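Local coordinates for vesicular integral-membrane protein VIP36 (Canis lupus familiaris, PDB 2E6V), which acts as a calcium-dependent lectin of the early secretory pathway, binding high-mannose glycans through this lumenal domain and helping to transport and sort the glycoproteins that carry them, at residues D45-E50 with T211-D216; P98-K103 with F112-P117; L26-G31 with R91-P96. All coordinates share one frame; numbering follows the deposited sequence.

Interaction 1 of 3, residues D45-E50 with T211-D216; sequences DERSKE and TGDLSD. With MAN (alpha-D-mannopyranose), chain F; BMA (beta-D-mannopyranose), chain B.
A G1 beta bulge lies at the rim of the mannose site, where Ser48 and Lys49 both face Thr211. The Thr211 hydroxyl carries much of the contact. Its chi1 of 62° sets OG1 between its own backbone N and carbonyl carbon and turns it to the other segment, where it donates in the carbonyl plane to Glu46 O (3.0 Å from OG1) and accepts from Lys49 N (2.7 Å from OG1). Thr211 N donates to Lys49 O at 2.8 Å. Next along, Ser48 N reaches Gly212 O at 2.8 Å, the donor tilted 18° from the carbonyl plane. Arg47 lays its aliphatic part over this turn, CD coming to 3.0 Å from Asp213 O. Ser215 OG donates to Asp45 OD1, although the modelled separation is too short to trust. The turn held this way offers its amides to the sugar: Asp213 N binds mannose O5 at 3.0 Å and Leu214 N binds O6 of the same mannose at 2.9 Å, while Asp83, Asn118 and His142 supply further bonds. Behind the bulge, Lys49 and Thr211 touch Thr43 of strand 40-43, and Asp216 leads into strand 217-227 with its carboxylate salt-bridged to Arg159.

Interaction 2 of 3, residues P98-K103 with F112-P117; sequences PVFGSK and FLDTYP. With CA (calcium ion), chain H; MAN (alpha-D-mannopyranose), chain C; BMA (beta-D-mannopyranose), chain B.
Phe100 and Phe112 meet in the core beneath the calcium site of this legume-lectin-like fold. Phe100 sits in a type I' beta turn running from Val99 to Ser102, and Phe112 lies on strand 109-114. The two rings are inclined by 29° but slid so far apart that they barely overlap, their centroids being 5.4 Å from each other; the CD2-CE2 side of Phe100 meets Phe112 CD1, with CE2 at 3.6 Å from it. Val99 extends the apolar contact: with CG1 anti to the backbone N (chi1 -167°), this methyl comes to 3.7 Å from Phe112 CE1. Ala86 of strand 84-90 touches both phenylalanines, and Tyr140 brings its ring to Phe112.

Further along the strand the chain passes from apolar packing to metal binding. Asp114 holds the calcium ion with both carboxylate oxygens, and Tyr116 adds its carbonyl O at 2.2 Å; two waters, Asn118 and Asp145 bring the coordinating atoms to seven. Asp114 and Tyr116 are joined by an Asx turn, Tyr116 N donating to Asp114 OD2 at 3.2 Å, on the anti side and 34° out of the carboxylate plane. Past the metal, the Tyr116 side chain runs out to the glycan, where OH shares a hydrogen bond of 3.0 Å with O6 of a mannose whose C6 lies at the ring edge. Between core and metal, the Phe100 ring meets the carboxylate with its edge, its CZ coming to 4.0 Å from Asp114 CG.

Interaction 3 of 3, residues L26-G31 with R91-P96; sequences LWDFQG and RDRLVP
Arg93 comes to Asp28 by a folded route: chi1 of 62° places CG between the backbone N and the carbonyl carbon, and a second bend at chi3 swings the guanidinium to the strand. The resulting salt bridge is a single one, Arg93 NH2 donating to Asp28 OD2 over 3.1 Å. The acceptor lies at the guanidinium edge, near its plane, and is met on its anti side; the two planar groups are turned 78° apart. Neither charge depends on this bond alone, because His56 ND1 also bonds to Asp28 OD2, while Arg93 NE donates to Asn55 O and the guanidinium makes a cation-pi contact with Tyr204. The two Leu94 methyls divide between the strand's side chains, CD1 at 4.0 Å from Asp28 CB and CD2 at 4.0 Å from Gln30 CB. Gln30 and Leu94 run alongside each other, pointing opposite ways, and Gln30 runs on toward Pro96. Leu94 also touches Trp54 on strand 49-55. A surface loop thus lies against the outermost strand, 27-31, of a seven-stranded antiparallel sheet in the lectin's beta sandwich, away from the sugar and metal sites.

How the interactions relate
Interactions 1 and 2 both line the glycan site, their centres about 11 Å apart. They touch where Leu214 CD1 packs 3.3 Å from Tyr116 CE1, and both reach the same beta-mannose, so the turn 211-216 and the calcium-bound segment 112-117 together hold a linear trisaccharide, linked through the middle mannose's O2 and beta-mannose O3. Interaction 3 lies farther off, its centre about 16 Å from that of interaction 2 and about 19 Å from that of interaction 1. It is tied to interaction 2 by a salt bridge from Lys103 NZ to Asp92 OD2 of 2.9 Å. All three meet the same seven-stranded sheet, strand 27-31 of interaction 3 lying beside strand 49-55 of interaction 1.

Interaction 1 of 3, residues D45-E50 with T211-D216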
loop_
_atom_site.group_PDB
_atom_site.type_symbol
_atom_site.label_atom_id
_atom_site.label_comp_id
_atom_site.label_asym_id
_atom_site.label_seq_id
_atom_site.Cartn_x
_atom_site.Cartn_y
_atom_site.Cartn_z
ATOM N N ASP A 45 12.954 11.614 8.983
ATOM C CA ASP A 45 14.154 11.538 8.163
ATOM C C ASP A 45 15.383 11.213 9.027
ATOM O O ASP A 45 16.351 11.974 9.089
ATOM C CB ASP A 45 14.332 12.839 7.355
ATOM C CG ASP A 45 15.376 12.708 6.244
ATOM O OD1 ASP A 45 15.917 11.594 6.043
ATOM O OD2 ASP A 45 15.674 13.729 5.569
ATOM N N GLU A 46 15.328 10.055 9.672
ATOM C CA GLU A 46 16.319 9.589 10.635
ATOM C C GLU A 46 16.517 8.119 10.337
ATOM O O GLU A 46 15.602 7.460 9.856
ATOM C CB GLU A 46 15.761 9.732 12.060
ATOM C CG GLU A 46 15.450 11.178 12.512
ATOM C CD GLU A 46 14.791 11.223 13.885
ATOM O OE1 GLU A 46 14.989 10.246 14.660
ATOM O OE2 GLU A 46 14.068 12.216 14.192
ATOM N N ARG A 47 17.683 7.580 10.632
ATOM C CA ARG A 47 17.946 6.194 10.261
ATOM C C ARG A 47 17.251 5.143 11.145
ATOM O O ARG A 47 16.913 5.408 12.305
ATOM C CB ARG A 47 19.450 5.963 10.199
ATOM C CG ARG A 47 20.151 6.869 9.207
ATOM C CD ARG A 47 21.585 6.423 8.975
ATOM N NE ARG A 47 22.419 6.573 10.165
ATOM C CZ ARG A 47 23.274 7.580 10.358
ATOM N NH1 ARG A 47 23.410 8.529 9.434
ATOM N NH2 ARG A 47 23.999 7.632 11.477
ATOM N N SER A 48 17.020 3.961 10.575
ATOM C CA SER A 48 16.476 2.809 11.325
ATOM C C SER A 48 15.099 3.042 11.949
ATOM O O SER A 48 14.896 2.827 13.140
ATOM C CB SER A 48 17.467 2.372 12.399
ATOM O OG SER A 48 18.726 2.108 11.816
ATOM N N LYS A 49 14.142 3.479 11.143
ATOM C CA LYS A 49 12.811 3.769 11.649
ATOM C C LYS A 49 11.795 2.876 10.993
ATOM O O LYS A 49 11.960 2.501 9.826
ATOM C CB LYS A 49 12.470 5.228 11.399
ATOM C CG LYS A 49 13.381 6.166 12.158
ATOM C CD LYS A 49 13.307 5.882 13.664
ATOM C CE LYS A 49 14.186 6.809 14.417
ATOM N NZ LYS A 49 13.448 7.295 15.622
ATOM N N GLU A 50 10.762 2.523 11.751
ATOM C CA GLU A 50 9.655 1.693 11.274
ATOM C C GLU A 50 8.383 2.188 11.909
ATOM O O GLU A 50 8.324 2.479 13.121
ATOM C CB GLU A 50 9.886 0.194 11.557
ATOM C CG GLU A 50 10.981 -0.392 10.630
ATOM C CD GLU A 50 11.190 -1.917 10.718
ATOM O OE1 GLU A 50 10.920 -2.526 11.786
ATOM O OE2 GLU A 50 11.651 -2.499 9.691
ATOM N N THR A 211 12.963 2.917 7.252
ATOM C CA THR A 211 14.224 3.540 6.849
ATOM C C THR A 211 15.334 2.675 7.430
ATOM O O THR A 211 15.154 2.117 8.502
ATOM C CB THR A 211 14.357 4.974 7.412
ATOM O OG1 THR A 211 14.366 4.929 8.838
ATOM C CG2 THR A 211 13.216 5.859 6.983
ATOM N N GLY A 212 16.467 2.553 6.733
ATOM C CA GLY A 212 17.595 1.778 7.232
ATOM C C GLY A 212 18.777 2.683 7.529
ATOM O O GLY A 212 18.679 3.583 8.353
ATOM N N ASP A 213 19.893 2.436 6.854
ATOM C CA ASP A 213 21.061 3.342 6.867
ATOM C C ASP A 213 20.739 4.579 6.039
ATOM O O ASP A 213 21.433 5.613 6.128
ATOM C CB ASP A 213 22.309 2.641 6.295
ATOM C CG ASP A 213 23.605 3.449 6.512
ATOM O OD1 ASP A 213 24.231 3.337 7.614
ATOM O OD2 ASP A 213 24.017 4.191 5.573
ATOM N N LEU A 214 19.698 4.467 5.208
ATOM C CA LEU A 214 19.213 5.619 4.449
ATOM C C LEU A 214 17.804 5.924 4.892
ATOM O O LEU A 214 17.048 5.015 5.294
ATOM C CB LEU A 214 19.274 5.355 2.955
ATOM C CG LEU A 214 20.669 5.066 2.373
ATOM C CD1 LEU A 214 20.531 4.565 0.948
ATOM C CD2 LEU A 214 21.585 6.321 2.429
ATOM N N SER A 215 17.446 7.198 4.838
ATOM C CA SER A 215 16.209 7.629 5.460
ATOM C C SER A 215 15.414 8.566 4.571
ATOM O O SER A 215 15.837 8.863 3.471
ATOM C CB SER A 215 16.525 8.317 6.791
ATOM O OG SER A 215 17.095 9.588 6.527
ATOM N N ASP A 216 14.256 9.001 5.078
ATOM C CA ASP A 216 13.323 9.882 4.390
ATOM C C ASP A 216 12.056 10.106 5.233
ATOM O O ASP A 216 11.736 9.289 6.099
ATOM C CB ASP A 216 12.947 9.319 3.019
ATOM C CG ASP A 216 13.414 10.209 1.854
ATOM O OD1 ASP A 216 14.064 11.255 2.071
ATOM O OD2 ASP A 216 13.134 9.864 0.694
HETATM C C1 MAN F . 21.014 -0.815 4.971
HETATM C C2 MAN F . 19.998 -1.905 5.370
HETATM C C3 MAN F . 18.938 -2.092 4.277
HETATM C C4 MAN F . 18.360 -0.751 3.820
HETATM C C5 MAN F . 19.495 0.245 3.529
HETATM C C6 MAN F . 18.989 1.607 3.091
HETATM O O2 MAN F . 19.344 -1.636 6.598
HETATM O O3 MAN F . 17.932 -3.024 4.663
HETATM O O4 MAN F . 17.672 -0.976 2.627
HETATM O O5 MAN F . 20.335 0.391 4.666
HETATM O O6 MAN F . 18.238 2.190 4.138
HETATM C C1 BMA B . 25.420 2.789 -0.648
HETATM C C2 BMA B . 25.232 1.443 0.089
HETATM C C3 BMA B . 24.503 1.647 1.441
HETATM C C4 BMA B . 25.080 2.827 2.207
HETATM C C5 BMA B . 24.953 4.054 1.329
HETATM C C6 BMA B . 25.307 5.330 2.095
HETATM O O1 BMA B . 26.357 2.696 -1.708
HETATM O O2 BMA B . 26.466 0.754 0.244
HETATM O O3 BMA B . 24.551 0.509 2.272
HETATM O O4 BMA B . 24.439 2.996 3.446
HETATM O O5 BMA B . 25.830 3.828 0.233
HETATM O O6 BMA B . 26.364 6.036 1.467
#

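Interaction 2 of 3, residues P98-K103 with F112-P117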
loop_
_atom_site.group_PDB
_atom_site.type_symbol
_atom_site.label_atom_id
_atom_site.label_comp_id
_atom_site.label_asym_id
_atom_site.label_seq_id
_atom_site.Cartn_x
_atom_site.Cartn_y
_atom_site.Cartn_z
ATOM N N PRO A 98 10.140 -6.496 8.998
ATOM C CA PRO A 98 11.149 -5.971 8.113
ATOM C C PRO A 98 10.627 -5.539 6.744
ATOM O O PRO A 98 11.399 -5.029 5.926
ATOM C CB PRO A 98 12.104 -7.161 7.945
ATOM C CG PRO A 98 11.227 -8.349 8.060
ATOM C CD PRO A 98 10.169 -7.967 9.088
ATOM N N VAL A 99 9.346 -5.750 6.459
ATOM C CA VAL A 99 8.867 -5.368 5.119
ATOM C C VAL A 99 8.281 -3.944 5.125
ATOM O O VAL A 99 7.066 -3.736 5.308
ATOM C CB VAL A 99 7.907 -6.397 4.517
ATOM C CG1 VAL A 99 7.715 -6.101 3.042
ATOM C CG2 VAL A 99 8.471 -7.800 4.668
ATOM N N PHE A 100 9.161 -2.967 4.930
ATOM C CA PHE A 100 8.794 -1.551 5.059
ATOM C C PHE A 100 8.032 -1.294 6.359
ATOM O O PHE A 100 6.993 -0.610 6.352
ATOM C CB PHE A 100 7.946 -1.085 3.859
ATOM C CG PHE A 100 8.654 -1.192 2.544
ATOM C CD1 PHE A 100 9.483 -0.156 2.097
ATOM C CD2 PHE A 100 8.495 -2.318 1.744
ATOM C CE1 PHE A 100 10.153 -0.244 0.898
ATOM C CE2 PHE A 100 9.149 -2.390 0.524
ATOM C CZ PHE A 100 9.993 -1.341 0.107
ATOM N N GLY A 101 8.519 -1.869 7.455
ATOM C CA GLY A 101 7.889 -1.693 8.754
ATOM C C GLY A 101 6.912 -2.780 9.193
ATOM O O GLY A 101 6.564 -2.859 10.375
ATOM N N SER A 102 6.495 -3.640 8.276
ATOM C CA SER A 102 5.480 -4.656 8.597
ATOM C C SER A 102 5.948 -6.095 8.390
ATOM O O SER A 102 6.868 -6.346 7.622
ATOM C CB SER A 102 4.192 -4.408 7.791
ATOM O OG SER A 102 3.089 -5.100 8.367
ATOM N N LYS A 103 5.284 -7.036 9.063
ATOM C CA LYS A 103 5.650 -8.451 9.020
ATOM C C LYS A 103 5.858 -9.016 7.611
ATOM O O LYS A 103 5.250 -8.554 6.647
ATOM C CB LYS A 103 4.640 -9.308 9.793
ATOM C CG LYS A 103 3.321 -9.528 9.078
ATOM C CD LYS A 103 2.414 -10.481 9.799
ATOM C CE LYS A 103 2.967 -11.884 9.779
ATOM N NZ LYS A 103 1.847 -12.838 9.924
ATOM N N PHE A 112 4.138 -1.815 -2.981
ATOM C CA PHE A 112 5.381 -1.285 -2.459
ATOM C C PHE A 112 5.777 -0.059 -3.233
ATOM O O PHE A 112 5.879 -0.116 -4.476
ATOM C CB PHE A 112 6.512 -2.301 -2.590
ATOM C CG PHE A 112 6.284 -3.573 -1.847
ATOM C CD1 PHE A 112 5.949 -3.560 -0.492
ATOM C CD2 PHE A 112 6.428 -4.791 -2.489
ATOM C CE1 PHE A 112 5.750 -4.727 0.178
ATOM C CE2 PHE A 112 6.225 -5.978 -1.822
ATOM C CZ PHE A 112 5.877 -5.955 -0.501
ATOM N N LEU A 113 5.984 1.040 -2.517
ATOM C CA LEU A 113 6.552 2.267 -3.091
ATOM C C LEU A 113 8.030 2.316 -2.657
ATOM O O LEU A 113 8.387 2.857 -1.591
ATOM C CB LEU A 113 5.779 3.478 -2.605
ATOM C CG LEU A 113 4.347 3.657 -3.176
ATOM C CD1 LEU A 113 3.446 2.435 -3.064
ATOM C CD2 LEU A 113 3.617 4.833 -2.562
ATOM N N ASP A 114 8.871 1.682 -3.470
ATOM C CA ASP A 114 10.258 1.419 -3.103
ATOM C C ASP A 114 11.072 2.581 -3.646
ATOM O O ASP A 114 11.017 2.857 -4.851
ATOM C CB ASP A 114 10.706 0.110 -3.768
ATOM C CG ASP A 114 12.043 -0.432 -3.245
ATOM O OD1 ASP A 114 12.297 -1.622 -3.518
ATOM O OD2 ASP A 114 12.849 0.270 -2.579
ATOM N N THR A 115 11.812 3.267 -2.781
ATOM C CA THR A 115 12.642 4.367 -3.250
ATOM C C THR A 115 14.162 4.047 -3.367
ATOM O O THR A 115 14.918 4.846 -3.929
ATOM C CB THR A 115 12.456 5.629 -2.388
ATOM O OG1 THR A 115 12.731 5.317 -1.014
ATOM C CG2 THR A 115 11.050 6.198 -2.527
ATOM N N TYR A 116 14.608 2.902 -2.845
ATOM C CA TYR A 116 16.037 2.602 -2.831
ATOM C C TYR A 116 16.359 1.272 -3.478
ATOM O O TYR A 116 15.818 0.239 -3.092
ATOM C CB TYR A 116 16.659 2.712 -1.417
ATOM C CG TYR A 116 18.130 2.358 -1.398
ATOM C CD1 TYR A 116 19.096 3.236 -1.916
ATOM C CD2 TYR A 116 18.566 1.107 -0.900
ATOM C CE1 TYR A 116 20.466 2.884 -1.929
ATOM C CE2 TYR A 116 19.898 0.755 -0.897
ATOM C CZ TYR A 116 20.852 1.637 -1.416
ATOM O OH TYR A 116 22.184 1.255 -1.411
ATOM N N PRO A 117 17.258 1.296 -4.469
ATOM C CA PRO A 117 17.695 0.101 -5.165
ATOM C C PRO A 117 18.689 -0.696 -4.320
ATOM O O PRO A 117 19.900 -0.428 -4.365
ATOM C CB PRO A 117 18.378 0.665 -6.409
ATOM C CG PRO A 117 18.843 2.028 -6.012
ATOM C CD PRO A 117 17.900 2.519 -4.986
HETATM CA CA CA H . 14.555 -1.369 -2.200
HETATM C C1 MAN C . 23.200 0.086 2.521
HETATM C C2 MAN C . 23.120 -0.864 3.703
HETATM C C3 MAN C . 23.976 -2.083 3.322
HETATM C C4 MAN C . 23.433 -2.766 2.059
HETATM C C5 MAN C . 23.231 -1.740 0.928
HETATM C C6 MAN C . 22.371 -2.277 -0.226
HETATM O O2 MAN C . 21.760 -1.275 3.822
HETATM O O3 MAN C . 24.015 -2.996 4.388
HETATM O O4 MAN C . 24.297 -3.818 1.649
HETATM O O5 MAN C . 22.612 -0.548 1.394
HETATM O O6 MAN C . 22.757 -1.675 -1.453
HETATM C C1 BMA B . 25.420 2.789 -0.648
HETATM C C2 BMA B . 25.232 1.443 0.089
HETATM C C3 BMA B . 24.503 1.647 1.441
HETATM C C4 BMA B . 25.080 2.827 2.207
HETATM C C5 BMA B . 24.953 4.054 1.329
HETATM C C6 BMA B . 25.307 5.330 2.095
HETATM O O1 BMA B . 26.357 2.696 -1.708
HETATM O O2 BMA B . 26.466 0.754 0.244
HETATM O O3 BMA B . 24.551 0.509 2.272
HETATM O O4 BMA B . 24.439 2.996 3.446
HETATM O O5 BMA B . 25.830 3.828 0.233
HETATM O O6 BMA B . 26.364 6.036 1.467
HETATM O O HOH W 1 14.133 -0.090 -0.434
HETATM O O HOH W 2 13.871 -3.270 -0.918
#

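Interaction 3 of 3, residues L26-G31 with R91-P96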
loop_
_atom_site.group_PDB
_atom_site.type_symbol
_atom_site.label_atom_id
_atom_site.label_comp_id
_atom_site.label_asym_id
_atom_site.label_seq_id
_atom_site.Cartn_x
_atom_site.Cartn_y
_atom_site.Cartn_z
ATOM N N LEU A 26 -10.679 4.358 14.600
ATOM C CA LEU A 26 -10.764 3.716 13.291
ATOM C C LEU A 26 -9.408 3.280 12.723
ATOM O O LEU A 26 -9.341 2.405 11.851
ATOM C CB LEU A 26 -11.467 4.645 12.284
ATOM C CG LEU A 26 -13.004 4.771 12.283
ATOM C CD1 LEU A 26 -13.534 5.752 11.201
ATOM C CD2 LEU A 26 -13.675 3.415 12.130
ATOM N N TRP A 27 -8.338 3.895 13.213
ATOM C CA TRP A 27 -6.988 3.548 12.810
ATOM C C TRP A 27 -6.088 3.540 14.051
ATOM O O TRP A 27 -6.198 4.417 14.900
ATOM C CB TRP A 27 -6.443 4.532 11.750
ATOM C CG TRP A 27 -7.187 4.533 10.424
ATOM C CD1 TRP A 27 -8.374 5.139 10.166
ATOM C CD2 TRP A 27 -6.786 3.906 9.190
ATOM N NE1 TRP A 27 -8.755 4.914 8.863
ATOM C CE2 TRP A 27 -7.794 4.174 8.236
ATOM C CE3 TRP A 27 -5.680 3.152 8.801
ATOM C CZ2 TRP A 27 -7.732 3.719 6.916
ATOM C CZ3 TRP A 27 -5.620 2.682 7.467
ATOM C CH2 TRP A 27 -6.644 2.970 6.552
ATOM N N ASP A 28 -5.213 2.536 14.142
ATOM C CA ASP A 28 -4.158 2.469 15.159
ATOM C C ASP A 28 -2.776 2.507 14.508
ATOM O O ASP A 28 -2.574 2.005 13.391
ATOM C CB ASP A 28 -4.280 1.199 16.017
ATOM C CG ASP A 28 -5.648 1.051 16.652
ATOM O OD1 ASP A 28 -5.811 1.486 17.812
ATOM O OD2 ASP A 28 -6.565 0.506 15.998
ATOM N N PHE A 29 -1.843 3.115 15.232
ATOM C CA PHE A 29 -0.471 3.299 14.812
ATOM C C PHE A 29 0.529 2.601 15.743
ATOM O O PHE A 29 0.192 2.234 16.861
ATOM C CB PHE A 29 -0.141 4.801 14.666
ATOM C CG PHE A 29 -0.462 5.646 15.885
ATOM C CD1 PHE A 29 0.418 5.709 16.971
ATOM C CD2 PHE A 29 -1.617 6.421 15.930
ATOM C CE1 PHE A 29 0.140 6.516 18.102
ATOM C CE2 PHE A 29 -1.913 7.208 17.053
ATOM C CZ PHE A 29 -1.026 7.264 18.138
ATOM N N GLN A 30 1.755 2.416 15.271
ATOM C CA GLN A 30 2.810 1.840 16.074
ATOM C C GLN A 30 4.155 2.257 15.485
ATOM O O GLN A 30 4.200 2.836 14.391
ATOM C CB GLN A 30 2.686 0.313 16.126
ATOM C CG GLN A 30 3.247 -0.433 14.934
ATOM C CD GLN A 30 2.909 -1.903 14.955
ATOM O OE1 GLN A 30 2.979 -2.570 16.003
ATOM N NE2 GLN A 30 2.516 -2.433 13.787
ATOM N N GLY A 31 5.237 1.949 16.199
ATOM C CA GLY A 31 6.561 2.324 15.776
ATOM C C GLY A 31 6.753 3.824 15.774
ATOM O O GLY A 31 6.330 4.502 16.698
ATOM N N ARG A 91 -4.535 -10.103 6.065
ATOM C CA ARG A 91 -5.225 -10.742 7.187
ATOM C C ARG A 91 -4.814 -10.182 8.561
ATOM O O ARG A 91 -5.660 -9.935 9.403
ATOM C CB ARG A 91 -5.034 -12.262 7.127
ATOM C CG ARG A 91 -5.621 -13.048 8.301
ATOM C CD ARG A 91 -5.013 -14.460 8.399
ATOM N NE ARG A 91 -3.720 -14.443 9.078
ATOM C CZ ARG A 91 -2.840 -15.452 9.068
ATOM N NH1 ARG A 91 -3.102 -16.575 8.413
ATOM N NH2 ARG A 91 -1.680 -15.332 9.714
ATOM N N ASP A 92 -3.522 -9.992 8.780
ATOM C CA ASP A 92 -3.042 -9.488 10.058
ATOM C C ASP A 92 -2.794 -7.988 10.001
ATOM O O ASP A 92 -2.477 -7.430 8.949
ATOM C CB ASP A 92 -1.764 -10.214 10.447
ATOM C CG ASP A 92 -1.884 -11.704 10.290
ATOM O OD1 ASP A 92 -2.924 -12.277 10.678
ATOM O OD2 ASP A 92 -0.949 -12.307 9.742
ATOM N N ARG A 93 -2.977 -7.333 11.134
ATOM C CA ARG A 93 -2.775 -5.902 11.238
ATOM C C ARG A 93 -1.819 -5.601 12.389
ATOM O O ARG A 93 -1.667 -6.422 13.297
ATOM C CB ARG A 93 -4.112 -5.238 11.497
ATOM C CG ARG A 93 -4.787 -5.676 12.816
ATOM C CD ARG A 93 -6.227 -5.170 12.903
ATOM N NE ARG A 93 -6.250 -3.717 12.890
ATOM C CZ ARG A 93 -6.090 -2.945 13.955
ATOM N NH1 ARG A 93 -5.906 -3.476 15.164
ATOM N NH2 ARG A 93 -6.111 -1.621 13.808
ATOM N N LEU A 94 -1.192 -4.424 12.363
ATOM C CA LEU A 94 -0.338 -3.969 13.485
ATOM C C LEU A 94 0.786 -4.922 13.904
ATOM O O LEU A 94 1.263 -4.831 15.035
ATOM C CB LEU A 94 -1.169 -3.646 14.737
ATOM C CG LEU A 94 -1.780 -2.286 15.072
ATOM C CD1 LEU A 94 -2.324 -2.308 16.517
ATOM C CD2 LEU A 94 -0.818 -1.133 14.939
ATOM N N VAL A 95 1.228 -5.812 13.022
ATOM C CA VAL A 95 2.382 -6.660 13.332
ATOM C C VAL A 95 3.643 -6.078 12.694
ATOM O O VAL A 95 3.780 -6.085 11.481
ATOM C CB VAL A 95 2.176 -8.139 12.898
ATOM C CG1 VAL A 95 3.447 -8.984 13.200
ATOM C CG2 VAL A 95 0.966 -8.726 13.572
ATOM N N PRO A 96 4.557 -5.534 13.506
ATOM C CA PRO A 96 5.777 -4.952 12.946
ATOM C C PRO A 96 6.619 -5.992 12.229
ATOM O O PRO A 96 6.346 -7.182 12.355
ATOM C CB PRO A 96 6.516 -4.395 14.172
ATOM C CG PRO A 96 5.888 -5.034 15.347
ATOM C CD PRO A 96 4.483 -5.380 14.971
#